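Local coordinates for two-domain protein containing predicted PHP-like metal-dependent phosphoesterase (Bacteroides vulgatus ATCC 8482, PDB 3E38) that is of unknown function but pairs a predicted PHP-like metal-dependent phosphoesterase domain, which binds three zinc ions, with an Ig-like domain, at residues N276-L282 against M299-T305; L250-F254 against V326-V331; Q268-I274 against Y307-F313. All coordinates share one frame; numbering follows the deposited sequence.

Contact 1. Residues N276-L282 against M299-T305; sequences NVTDLVL and MTLKPHT
The H304 imidazole carries the carbonyl O of T278 over one face, about 3.0 Å above its plane and near its centre, while the D279 carboxylate meets the ring at its edge. This sits in the Ig-like sandwich where the chain leaves strand 269-276 of one sheet and crosses to strand 282-286 of the other, passing the turn that follows strand 298-301. At the edge, H304 NE2 donates to D279 OD1 over 2.6 Å. The bond lies in the plane of the ring; it meets OD1 on the anti side, tilted 30° out of the carboxylate plane, and the two planes stand 81° apart. D279 OD2 has a second partner, the backbone N of Q9, so the carboxylate is tied at both oxygens. H304 holds the third position of a type II turn, K302 to T305, and its chi1 of -55°, with CG beside the backbone N, brings the ring under T278 O. The H304 backbone N also donates to T278 O, but weakly. P303 lies against the same loop, its CB 3.2 Å from T278 O. R4 of the second subunit packs on P303, H304 and T305.

The N276 side chain holds the loop from inside and also reaches across to L301. Its OD1 accepts from T278 N, closing an Asx turn, and from T278 OG1; that hydroxyl oxygen in turn accepts from L280 N in an ST turn. ND2 donates to L280 O at 2.6 Å, nearly in the amide plane, and the backbone N of N276 donates to T305 O. Beyond, L282 and L301 form an antiparallel hydrogen-bonded pair. V281 CG2 presses tightly on T300 CG2, 3.3 Å away. L301 O is gripped twice, by L282 N at 2.9 Å and N276 ND2 at 2.7 Å, from opposite faces of its carbonyl plane.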
loop_
_atom_site.group_PDB
_atom_site.type_symbol
_atom_site.label_atom_id
_atom_site.label_comp_id
_atom_site.label_asym_id
_atom_site.label_seq_id
_atom_site.Cartn_x
_atom_site.Cartn_y
_atom_site.Cartn_z
ATOM N N ASN B 276 -20.204 10.327 2.588
ATOM C CA ASN B 276 -19.990 9.512 1.411
ATOM C C ASN B 276 -20.039 8.091 1.930
ATOM O O ASN B 276 -19.166 7.642 2.709
ATOM C CB ASN B 276 -18.638 9.819 0.760
ATOM C CG ASN B 276 -18.471 9.197 -0.617
ATOM O OD1 ASN B 276 -19.272 8.382 -1.044
ATOM N ND2 ASN B 276 -17.389 9.573 -1.314
ATOM N N VAL B 277 -21.088 7.387 1.534
ATOM C CA VAL B 277 -21.322 6.031 2.019
ATOM C C VAL B 277 -20.855 5.011 0.969
ATOM O O VAL B 277 -21.195 3.827 1.015
ATOM C CB VAL B 277 -22.839 5.843 2.404
ATOM C CG1 VAL B 277 -23.260 6.847 3.480
ATOM C CG2 VAL B 277 -23.719 5.992 1.211
ATOM N N THR B 278 -20.054 5.495 0.031
ATOM C CA THR B 278 -19.550 4.643 -1.066
ATOM C C THR B 278 -18.045 4.505 -1.102
ATOM O O THR B 278 -17.323 5.016 -0.263
ATOM C CB THR B 278 -20.000 5.144 -2.443
ATOM O OG1 THR B 278 -19.244 6.294 -2.815
ATOM C CG2 THR B 278 -21.490 5.538 -2.418
ATOM N N ASP B 279 -17.617 3.716 -2.072
ATOM C CA ASP B 279 -16.207 3.445 -2.369
ATOM C C ASP B 279 -15.718 4.463 -3.407
ATOM O O ASP B 279 -14.551 4.478 -3.817
ATOM C CB ASP B 279 -15.996 2.031 -2.947
ATOM C CG ASP B 279 -15.958 0.946 -1.910
ATOM O OD1 ASP B 279 -15.820 1.267 -0.712
ATOM O OD2 ASP B 279 -16.035 -0.239 -2.319
ATOM N N LEU B 280 -16.639 5.326 -3.807
ATOM C CA LEU B 280 -16.380 6.320 -4.821
ATOM C C LEU B 280 -16.111 7.685 -4.249
ATOM O O LEU B 280 -16.909 8.236 -3.495
ATOM C CB LEU B 280 -17.595 6.490 -5.752
ATOM C CG LEU B 280 -18.340 5.327 -6.416
ATOM C CD1 LEU B 280 -19.269 5.869 -7.560
ATOM C CD2 LEU B 280 -17.394 4.356 -6.943
ATOM N N VAL B 281 -15.015 8.261 -4.695
ATOM C CA VAL B 281 -14.671 9.596 -4.316
ATOM C C VAL B 281 -15.598 10.483 -5.116
ATOM O O VAL B 281 -15.950 10.177 -6.250
ATOM C CB VAL B 281 -13.243 9.991 -4.647
ATOM C CG1 VAL B 281 -13.109 10.167 -6.159
ATOM C CG2 VAL B 281 -12.896 11.301 -3.905
ATOM N N LEU B 282 -16.001 11.562 -4.479
ATOM C CA LEU B 282 -16.959 12.505 -5.050
ATOM C C LEU B 282 -16.353 13.881 -5.026
ATOM O O LEU B 282 -15.810 14.304 -4.034
ATOM C CB LEU B 282 -18.282 12.466 -4.259
ATOM C CG LEU B 282 -18.922 11.073 -4.142
ATOM C CD1 LEU B 282 -19.900 10.957 -2.954
ATOM C CD2 LEU B 282 -19.596 10.674 -5.495
HETATM N N MSE B 299 -14.760 20.824 -3.123
HETATM C CA MSE B 299 -14.842 19.875 -2.042
HETATM C C MSE B 299 -14.780 18.461 -2.540
HETATM O O MSE B 299 -15.421 18.096 -3.514
HETATM C CB MSE B 299 -16.155 20.127 -1.330
HETATM C CG MSE B 299 -16.336 19.324 -0.105
HETATM SE SE MSE B 299 -17.903 19.836 0.970
HETATM C CE MSE B 299 -17.349 18.570 2.412
ATOM N N THR B 300 -13.957 17.673 -1.869
ATOM C CA THR B 300 -13.807 16.264 -2.205
ATOM C C THR B 300 -14.266 15.409 -1.076
ATOM O O THR B 300 -13.704 15.455 0.033
ATOM C CB THR B 300 -12.365 15.846 -2.447
ATOM O OG1 THR B 300 -11.902 16.472 -3.642
ATOM C CG2 THR B 300 -12.282 14.292 -2.593
ATOM N N LEU B 301 -15.301 14.628 -1.373
ATOM C CA LEU B 301 -15.853 13.695 -0.402
ATOM C C LEU B 301 -15.281 12.323 -0.666
ATOM O O LEU B 301 -15.699 11.613 -1.560
ATOM C CB LEU B 301 -17.376 13.638 -0.453
ATOM C CG LEU B 301 -18.191 14.831 -0.026
ATOM C CD1 LEU B 301 -17.952 15.973 -0.985
ATOM C CD2 LEU B 301 -19.635 14.381 -0.045
ATOM N N LYS B 302 -14.291 11.990 0.139
ATOM C CA LYS B 302 -13.637 10.707 0.076
ATOM C C LYS B 302 -14.568 9.582 0.504
ATOM O O LYS B 302 -15.567 9.806 1.195
ATOM C CB LYS B 302 -12.361 10.705 0.953
ATOM C CG LYS B 302 -11.200 11.481 0.318
ATOM C CD LYS B 302 -10.169 11.869 1.335
ATOM C CE LYS B 302 -8.994 12.667 0.757
ATOM N NZ LYS B 302 -7.847 11.850 0.269
ATOM N N PRO B 303 -14.225 8.340 0.095
ATOM C CA PRO B 303 -15.044 7.191 0.447
ATOM C C PRO B 303 -15.155 6.998 1.924
ATOM O O PRO B 303 -14.182 7.139 2.666
ATOM C CB PRO B 303 -14.295 6.018 -0.187
ATOM C CG PRO B 303 -13.550 6.644 -1.374
ATOM C CD PRO B 303 -13.189 8.015 -0.912
ATOM N N HIS B 304 -16.385 6.695 2.304
ATOM C CA HIS B 304 -16.770 6.323 3.666
ATOM C C HIS B 304 -16.325 7.330 4.701
ATOM O O HIS B 304 -15.894 6.978 5.773
ATOM C CB HIS B 304 -16.231 4.927 3.972
ATOM C CG HIS B 304 -16.669 3.900 2.973
ATOM N ND1 HIS B 304 -17.976 3.482 2.864
ATOM C CD2 HIS B 304 -15.985 3.261 1.992
ATOM C CE1 HIS B 304 -18.079 2.626 1.860
ATOM N NE2 HIS B 304 -16.884 2.483 1.309
ATOM N N THR B 305 -16.432 8.592 4.327
ATOM C CA THR B 305 -16.036 9.708 5.183
ATOM C C THR B 305 -17.145 10.704 5.377
ATOM O O THR B 305 -17.798 11.081 4.439
ATOM C CB THR B 305 -14.833 10.431 4.551
ATOM O OG1 THR B 305 -13.792 9.469 4.342
ATOM C CG2 THR B 305 -14.325 11.575 5.442
#

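Contact 2. Residues L250-F254 against V326-V331; sequences LRPFF and VTNFIV
V326 comes first, setting CG2 over the face of the F254 ring, 3.8 Å from its centroid and only 14° off the normal, a plain CH-pi contact. The chain then makes a type I turn from V326 to F329, closed by F329 N bonding to V326 O. F329 follows as the central wedge. Its ring receives the edge of F254 in an offset edge-to-face pair, planes 85° apart, and its CE2 touches F254 CB at 3.8 Å. The same CE2 also meets the rim of the F253 ring, 4.0 Å from F253 CD2. Both helix phenylalanines turn CG away from their own N (chi1 near 180°), and that carries their rings to F329. On the side of the F329 ring away from F254, shared with F253, L250 CD2 lies 3.8 Å from F329 CB. That methyl continues to the backbone O of I330 and to V331 CG1 at 4.0 Å. No hydrogen bond crosses the contact. L337, L284 and L282 of the neighbouring strands complete the apolar cluster. Helix 247-257, which leads straight into strand 258-265, thereby packs its apolar side against the corner between strands 321-326 and 330-332 in the five-stranded sheet of the Ig-like domain.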
loop_
_atom_site.group_PDB
_atom_site.type_symbol
_atom_site.label_atom_id
_atom_site.label_comp_id
_atom_site.label_asym_id
_atom_site.label_seq_id
_atom_site.Cartn_x
_atom_site.Cartn_y
_atom_site.Cartn_z
ATOM N N LEU B 250 -27.647 9.207 -13.116
ATOM C CA LEU B 250 -26.564 9.684 -12.219
ATOM C C LEU B 250 -27.118 10.530 -11.087
ATOM O O LEU B 250 -26.677 10.451 -9.942
ATOM C CB LEU B 250 -25.444 10.426 -12.974
ATOM C CG LEU B 250 -24.194 9.554 -13.226
ATOM C CD1 LEU B 250 -24.498 8.143 -13.746
ATOM C CD2 LEU B 250 -23.165 10.298 -14.126
ATOM N N ARG B 251 -28.138 11.303 -11.414
ATOM C CA ARG B 251 -28.734 12.170 -10.414
ATOM C C ARG B 251 -29.251 11.341 -9.242
ATOM O O ARG B 251 -28.853 11.574 -8.114
ATOM C CB ARG B 251 -29.863 13.041 -10.993
ATOM C CG ARG B 251 -30.638 13.815 -9.945
ATOM C CD ARG B 251 -31.605 14.807 -10.625
ATOM N NE ARG B 251 -30.873 15.578 -11.631
ATOM C CZ ARG B 251 -30.042 16.585 -11.335
ATOM N NH1 ARG B 251 -29.878 16.937 -10.076
ATOM N NH2 ARG B 251 -29.379 17.244 -12.287
ATOM N N PRO B 252 -30.144 10.371 -9.502
ATOM C CA PRO B 252 -30.635 9.605 -8.367
ATOM C C PRO B 252 -29.585 8.749 -7.692
ATOM O O PRO B 252 -29.758 8.362 -6.532
ATOM C CB PRO B 252 -31.701 8.680 -8.991
ATOM C CG PRO B 252 -31.448 8.715 -10.472
ATOM C CD PRO B 252 -30.952 10.121 -10.704
ATOM N N PHE B 253 -28.520 8.464 -8.427
ATOM C CA PHE B 253 -27.412 7.580 -7.920
ATOM C C PHE B 253 -26.607 8.383 -6.923
ATOM O O PHE B 253 -26.281 7.938 -5.828
ATOM C CB PHE B 253 -26.558 7.050 -9.085
ATOM C CG PHE B 253 -25.498 6.069 -8.687
ATOM C CD1 PHE B 253 -25.825 4.754 -8.365
ATOM C CD2 PHE B 253 -24.161 6.439 -8.666
ATOM C CE1 PHE B 253 -24.842 3.834 -8.003
ATOM C CE2 PHE B 253 -23.174 5.516 -8.295
ATOM C CZ PHE B 253 -23.524 4.211 -7.964
ATOM N N PHE B 254 -26.368 9.629 -7.284
ATOM C CA PHE B 254 -25.610 10.521 -6.415
ATOM C C PHE B 254 -26.336 10.711 -5.128
ATOM O O PHE B 254 -25.750 10.774 -4.076
ATOM C CB PHE B 254 -25.388 11.891 -7.038
ATOM C CG PHE B 254 -24.658 12.845 -6.121
ATOM C CD1 PHE B 254 -23.306 12.686 -5.875
ATOM C CD2 PHE B 254 -25.322 13.902 -5.506
ATOM C CE1 PHE B 254 -22.624 13.553 -5.038
ATOM C CE2 PHE B 254 -24.622 14.784 -4.653
ATOM C CZ PHE B 254 -23.291 14.611 -4.436
ATOM N N VAL B 326 -21.126 17.951 -9.667
ATOM C CA VAL B 326 -20.363 16.771 -9.211
ATOM C C VAL B 326 -19.521 16.483 -10.414
ATOM O O VAL B 326 -19.929 15.742 -11.308
ATOM C CB VAL B 326 -21.191 15.548 -8.871
ATOM C CG1 VAL B 326 -20.235 14.408 -8.309
ATOM C CG2 VAL B 326 -22.302 15.929 -7.888
ATOM N N THR B 327 -18.331 17.072 -10.396
ATOM C CA THR B 327 -17.428 17.120 -11.557
ATOM C C THR B 327 -17.037 15.774 -12.117
ATOM O O THR B 327 -16.692 15.687 -13.296
ATOM C CB THR B 327 -16.096 17.919 -11.249
ATOM O OG1 THR B 327 -15.347 17.262 -10.218
ATOM C CG2 THR B 327 -16.384 19.371 -10.838
ATOM N N ASN B 328 -17.069 14.730 -11.295
ATOM C CA ASN B 328 -16.628 13.423 -11.781
ATOM C C ASN B 328 -17.794 12.484 -12.110
ATOM O O ASN B 328 -17.611 11.311 -12.360
ATOM C CB ASN B 328 -15.625 12.758 -10.821
ATOM C CG ASN B 328 -16.190 12.476 -9.465
ATOM O OD1 ASN B 328 -16.902 13.292 -8.929
ATOM N ND2 ASN B 328 -15.782 11.338 -8.843
ATOM N N PHE B 329 -18.998 13.032 -12.072
ATOM C CA PHE B 329 -20.222 12.324 -12.511
ATOM C C PHE B 329 -20.578 12.922 -13.845
ATOM O O PHE B 329 -21.354 13.889 -13.938
ATOM C CB PHE B 329 -21.363 12.474 -11.528
ATOM C CG PHE B 329 -21.365 11.410 -10.433
ATOM C CD1 PHE B 329 -20.193 10.794 -10.046
ATOM C CD2 PHE B 329 -22.542 11.065 -9.790
ATOM C CE1 PHE B 329 -20.203 9.847 -9.056
ATOM C CE2 PHE B 329 -22.556 10.108 -8.797
ATOM C CZ PHE B 329 -21.391 9.506 -8.426
ATOM N N ILE B 330 -20.005 12.321 -14.885
ATOM C CA ILE B 330 -20.105 12.847 -16.255
ATOM C C ILE B 330 -21.408 12.494 -16.945
ATOM O O ILE B 330 -21.680 11.324 -17.211
ATOM C CB ILE B 330 -18.946 12.385 -17.115
ATOM C CG1 ILE B 330 -17.602 12.667 -16.409
ATOM C CG2 ILE B 330 -19.045 13.072 -18.480
ATOM C CD1 ILE B 330 -17.316 14.181 -16.116
ATOM N N VAL B 331 -22.182 13.539 -17.251
ATOM C CA VAL B 331 -23.510 13.388 -17.840
ATOM C C VAL B 331 -23.501 13.716 -19.343
ATOM O O VAL B 331 -24.415 13.379 -20.112
ATOM C CB VAL B 331 -24.579 14.218 -17.022
ATOM C CG1 VAL B 331 -24.567 13.786 -15.514
ATOM C CG2 VAL B 331 -24.414 15.778 -17.187
#

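Contact 3. Residues Q268-I274 against Y307-F313; sequences QGVTLSI and YTVRIGF
This is a regular antiparallel strand pair, 269-274 against 307-313, the two inner strands of the four-stranded sheet of the Ig-like sandwich. V270-I311, L272-V309 and I274-Y307 are its hydrogen-bonded pairs, alternating with the non-hydrogen-bonded pairs G269-G312, T271-R310 and S273-T308. The short segment axes approach to 4.5 Å, with the strands at 156°. The bonds are short and mostly straight, such as I311 N to V270 O at 2.7 Å.

One face, bearing V270, L272, I274, V309 and I311, looks into the sandwich. L272 CD1 touches I311 CD1 at 3.7 Å, a diagonal neighbour, and I274 CD1 leans on V309 CG2 in the same slanting way. M299 and L301 of the other sheet and the C-terminal L343 pack over this layer. Y307 starts on the same face, but its ring leads away and the hydroxyl OH bonds to K302 N.

The opposite face is polar: T271 and S273 stand beside T308 and R310. R310 runs back across the neighbouring strand, bent at chi2 (77°), and its NH1 donates to T271 OG1 at 3.2 Å, in the guanidinium plane. NH2 bonds to N266 OD1, an oxygen that also takes Q268 N and, weakly, G269 N, which explains why two donors, NH2 and G269 N, sit side by side. One face of the guanidinium lies over G269 C and V270 N, with T271 OG1 at its edge.

F313 closes the far end. Its N bonds to Q268 O, and its CZ touches V270 CG2 at 3.4 Å. G269, with a phi of 152° that suits glycine, is sandwiched between two flat groups: the R310 guanidinium on one side and, on the opposite side, the F313 ring, whose centroid is 3.7 Å from G269 CA.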
loop_
_atom_site.group_PDB
_atom_site.type_symbol
_atom_site.label_atom_id
_atom_site.label_comp_id
_atom_site.label_asym_id
_atom_site.label_seq_id
_atom_site.Cartn_x
_atom_site.Cartn_y
_atom_site.Cartn_z
ATOM N N GLN B 268 -27.296 32.860 11.354
ATOM C CA GLN B 268 -26.010 32.989 10.636
ATOM C C GLN B 268 -25.786 31.954 9.527
ATOM O O GLN B 268 -24.932 32.148 8.656
ATOM C CB GLN B 268 -24.840 32.951 11.624
ATOM C CG GLN B 268 -24.653 34.272 12.383
ATOM C CD GLN B 268 -25.785 34.601 13.358
ATOM O OE1 GLN B 268 -26.442 35.645 13.242
ATOM N NE2 GLN B 268 -26.024 33.709 14.318
ATOM N N GLY B 269 -26.565 30.875 9.557
ATOM C CA GLY B 269 -26.441 29.789 8.566
ATOM C C GLY B 269 -26.851 28.412 9.042
ATOM O O GLY B 269 -27.446 28.246 10.102
ATOM N N VAL B 270 -26.505 27.418 8.236
ATOM C CA VAL B 270 -26.882 26.022 8.499
ATOM C C VAL B 270 -25.663 25.133 8.517
ATOM O O VAL B 270 -24.724 25.313 7.743
ATOM C CB VAL B 270 -27.906 25.494 7.430
ATOM C CG1 VAL B 270 -28.227 23.996 7.598
ATOM C CG2 VAL B 270 -29.182 26.308 7.466
ATOM N N THR B 271 -25.682 24.178 9.429
ATOM C CA THR B 271 -24.593 23.203 9.527
ATOM C C THR B 271 -25.105 21.846 9.101
ATOM O O THR B 271 -26.092 21.354 9.639
ATOM C CB THR B 271 -24.014 23.142 10.931
ATOM O OG1 THR B 271 -23.342 24.374 11.182
ATOM C CG2 THR B 271 -23.016 21.999 11.060
ATOM N N LEU B 272 -24.450 21.288 8.090
ATOM C CA LEU B 272 -24.777 19.963 7.564
ATOM C C LEU B 272 -23.712 18.938 7.893
ATOM O O LEU B 272 -22.584 19.253 8.244
ATOM C CB LEU B 272 -24.926 20.004 6.029
ATOM C CG LEU B 272 -25.967 20.934 5.388
ATOM C CD1 LEU B 272 -25.821 20.934 3.864
ATOM C CD2 LEU B 272 -27.363 20.520 5.808
ATOM N N SER B 273 -24.101 17.682 7.823
ATOM C CA SER B 273 -23.112 16.606 7.892
ATOM C C SER B 273 -23.372 15.750 6.680
ATOM O O SER B 273 -24.421 15.112 6.592
ATOM C CB SER B 273 -23.192 15.754 9.169
ATOM O OG SER B 273 -24.283 14.834 9.108
ATOM N N ILE B 274 -22.426 15.760 5.746
ATOM C CA ILE B 274 -22.523 14.958 4.524
ATOM C C ILE B 274 -21.555 13.781 4.547
ATOM O O ILE B 274 -20.370 13.924 4.743
ATOM C CB ILE B 274 -22.244 15.814 3.315
ATOM C CG1 ILE B 274 -23.110 17.066 3.396
ATOM C CG2 ILE B 274 -22.500 15.035 2.041
ATOM C CD1 ILE B 274 -22.901 18.005 2.266
ATOM N N TYR B 307 -18.388 14.451 6.513
ATOM C CA TYR B 307 -17.942 15.841 6.582
ATOM C C TYR B 307 -18.967 16.755 7.214
ATOM O O TYR B 307 -20.175 16.562 7.048
ATOM C CB TYR B 307 -17.675 16.366 5.184
ATOM C CG TYR B 307 -16.601 15.621 4.468
ATOM C CD1 TYR B 307 -16.885 14.441 3.788
ATOM C CD2 TYR B 307 -15.301 16.087 4.475
ATOM C CE1 TYR B 307 -15.895 13.743 3.139
ATOM C CE2 TYR B 307 -14.288 15.389 3.827
ATOM C CZ TYR B 307 -14.594 14.219 3.162
ATOM O OH TYR B 307 -13.606 13.534 2.507
ATOM N N THR B 308 -18.456 17.747 7.944
ATOM C CA THR B 308 -19.281 18.818 8.512
ATOM C C THR B 308 -19.176 20.012 7.590
ATOM O O THR B 308 -18.113 20.556 7.339
ATOM C CB THR B 308 -18.829 19.217 9.888
ATOM O OG1 THR B 308 -18.633 18.041 10.671
ATOM C CG2 THR B 308 -19.869 20.131 10.554
ATOM N N VAL B 309 -20.305 20.416 7.074
ATOM C CA VAL B 309 -20.352 21.486 6.101
ATOM C C VAL B 309 -21.249 22.615 6.586
ATOM O O VAL B 309 -22.440 22.433 6.842
ATOM C CB VAL B 309 -20.849 20.915 4.759
ATOM C CG1 VAL B 309 -20.938 21.981 3.688
ATOM C CG2 VAL B 309 -19.926 19.796 4.331
ATOM N N ARG B 310 -20.640 23.777 6.736
ATOM C CA ARG B 310 -21.361 24.958 7.169
ATOM C C ARG B 310 -21.693 25.812 5.972
ATOM O O ARG B 310 -20.858 26.075 5.110
ATOM C CB ARG B 310 -20.533 25.755 8.181
ATOM C CG ARG B 310 -21.170 27.095 8.646
ATOM C CD ARG B 310 -22.302 26.946 9.678
ATOM N NE ARG B 310 -22.848 28.249 10.078
ATOM C CZ ARG B 310 -23.857 28.413 10.933
ATOM N NH1 ARG B 310 -24.443 27.364 11.500
ATOM N NH2 ARG B 310 -24.291 29.632 11.218
ATOM N N ILE B 311 -22.946 26.207 5.919
ATOM C CA ILE B 311 -23.432 27.116 4.887
ATOM C C ILE B 311 -23.874 28.401 5.578
ATOM O O ILE B 311 -24.801 28.403 6.386
ATOM C CB ILE B 311 -24.619 26.549 4.071
ATOM C CG1 ILE B 311 -24.226 25.280 3.306
ATOM C CG2 ILE B 311 -25.121 27.623 3.083
ATOM C CD1 ILE B 311 -23.880 24.106 4.159
ATOM N N GLY B 312 -23.180 29.484 5.281
ATOM C CA GLY B 312 -23.497 30.762 5.866
ATOM C C GLY B 312 -24.550 31.560 5.112
ATOM O O GLY B 312 -24.658 31.488 3.878
ATOM N N PHE B 313 -25.316 32.318 5.904
ATOM C CA PHE B 313 -26.356 33.252 5.421
ATOM C C PHE B 313 -25.913 34.678 5.651
ATOM O O PHE B 313 -25.946 35.139 6.774
ATOM C CB PHE B 313 -27.695 33.083 6.155
ATOM C CG PHE B 313 -28.303 31.722 6.028
ATOM C CD1 PHE B 313 -28.033 30.923 4.922
ATOM C CD2 PHE B 313 -29.220 31.268 6.973
ATOM C CE1 PHE B 313 -28.604 29.678 4.801
ATOM C CE2 PHE B 313 -29.813 30.010 6.842
ATOM C CZ PHE B 313 -29.508 29.229 5.762
#

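In the fold
Contacts 1 and 3 follow one pair of chain segments: strand 269-276 runs into the 276-282 crossing, and strand 298-301 turns into strand 306-313. They touch through Y307, whose hydroxyl reaches K302 N and T300 O. Contact 2 encloses both along the sequence and is the buried one, entirely apolar, whereas contacts 1 and 3 are partly buried and rich in hydrogen bonds: mostly side-chain and turn bonds beside a single backbone bridge in contact 1, repetitive backbone bonds in contact 3. Contacts 1 and 2 both reach the five-stranded sheet, joined by L282 against F329 and V281 O against N328 ND2. Contact 3 lies in the four-stranded one, its nearest atoms about 7 Å from contact 2.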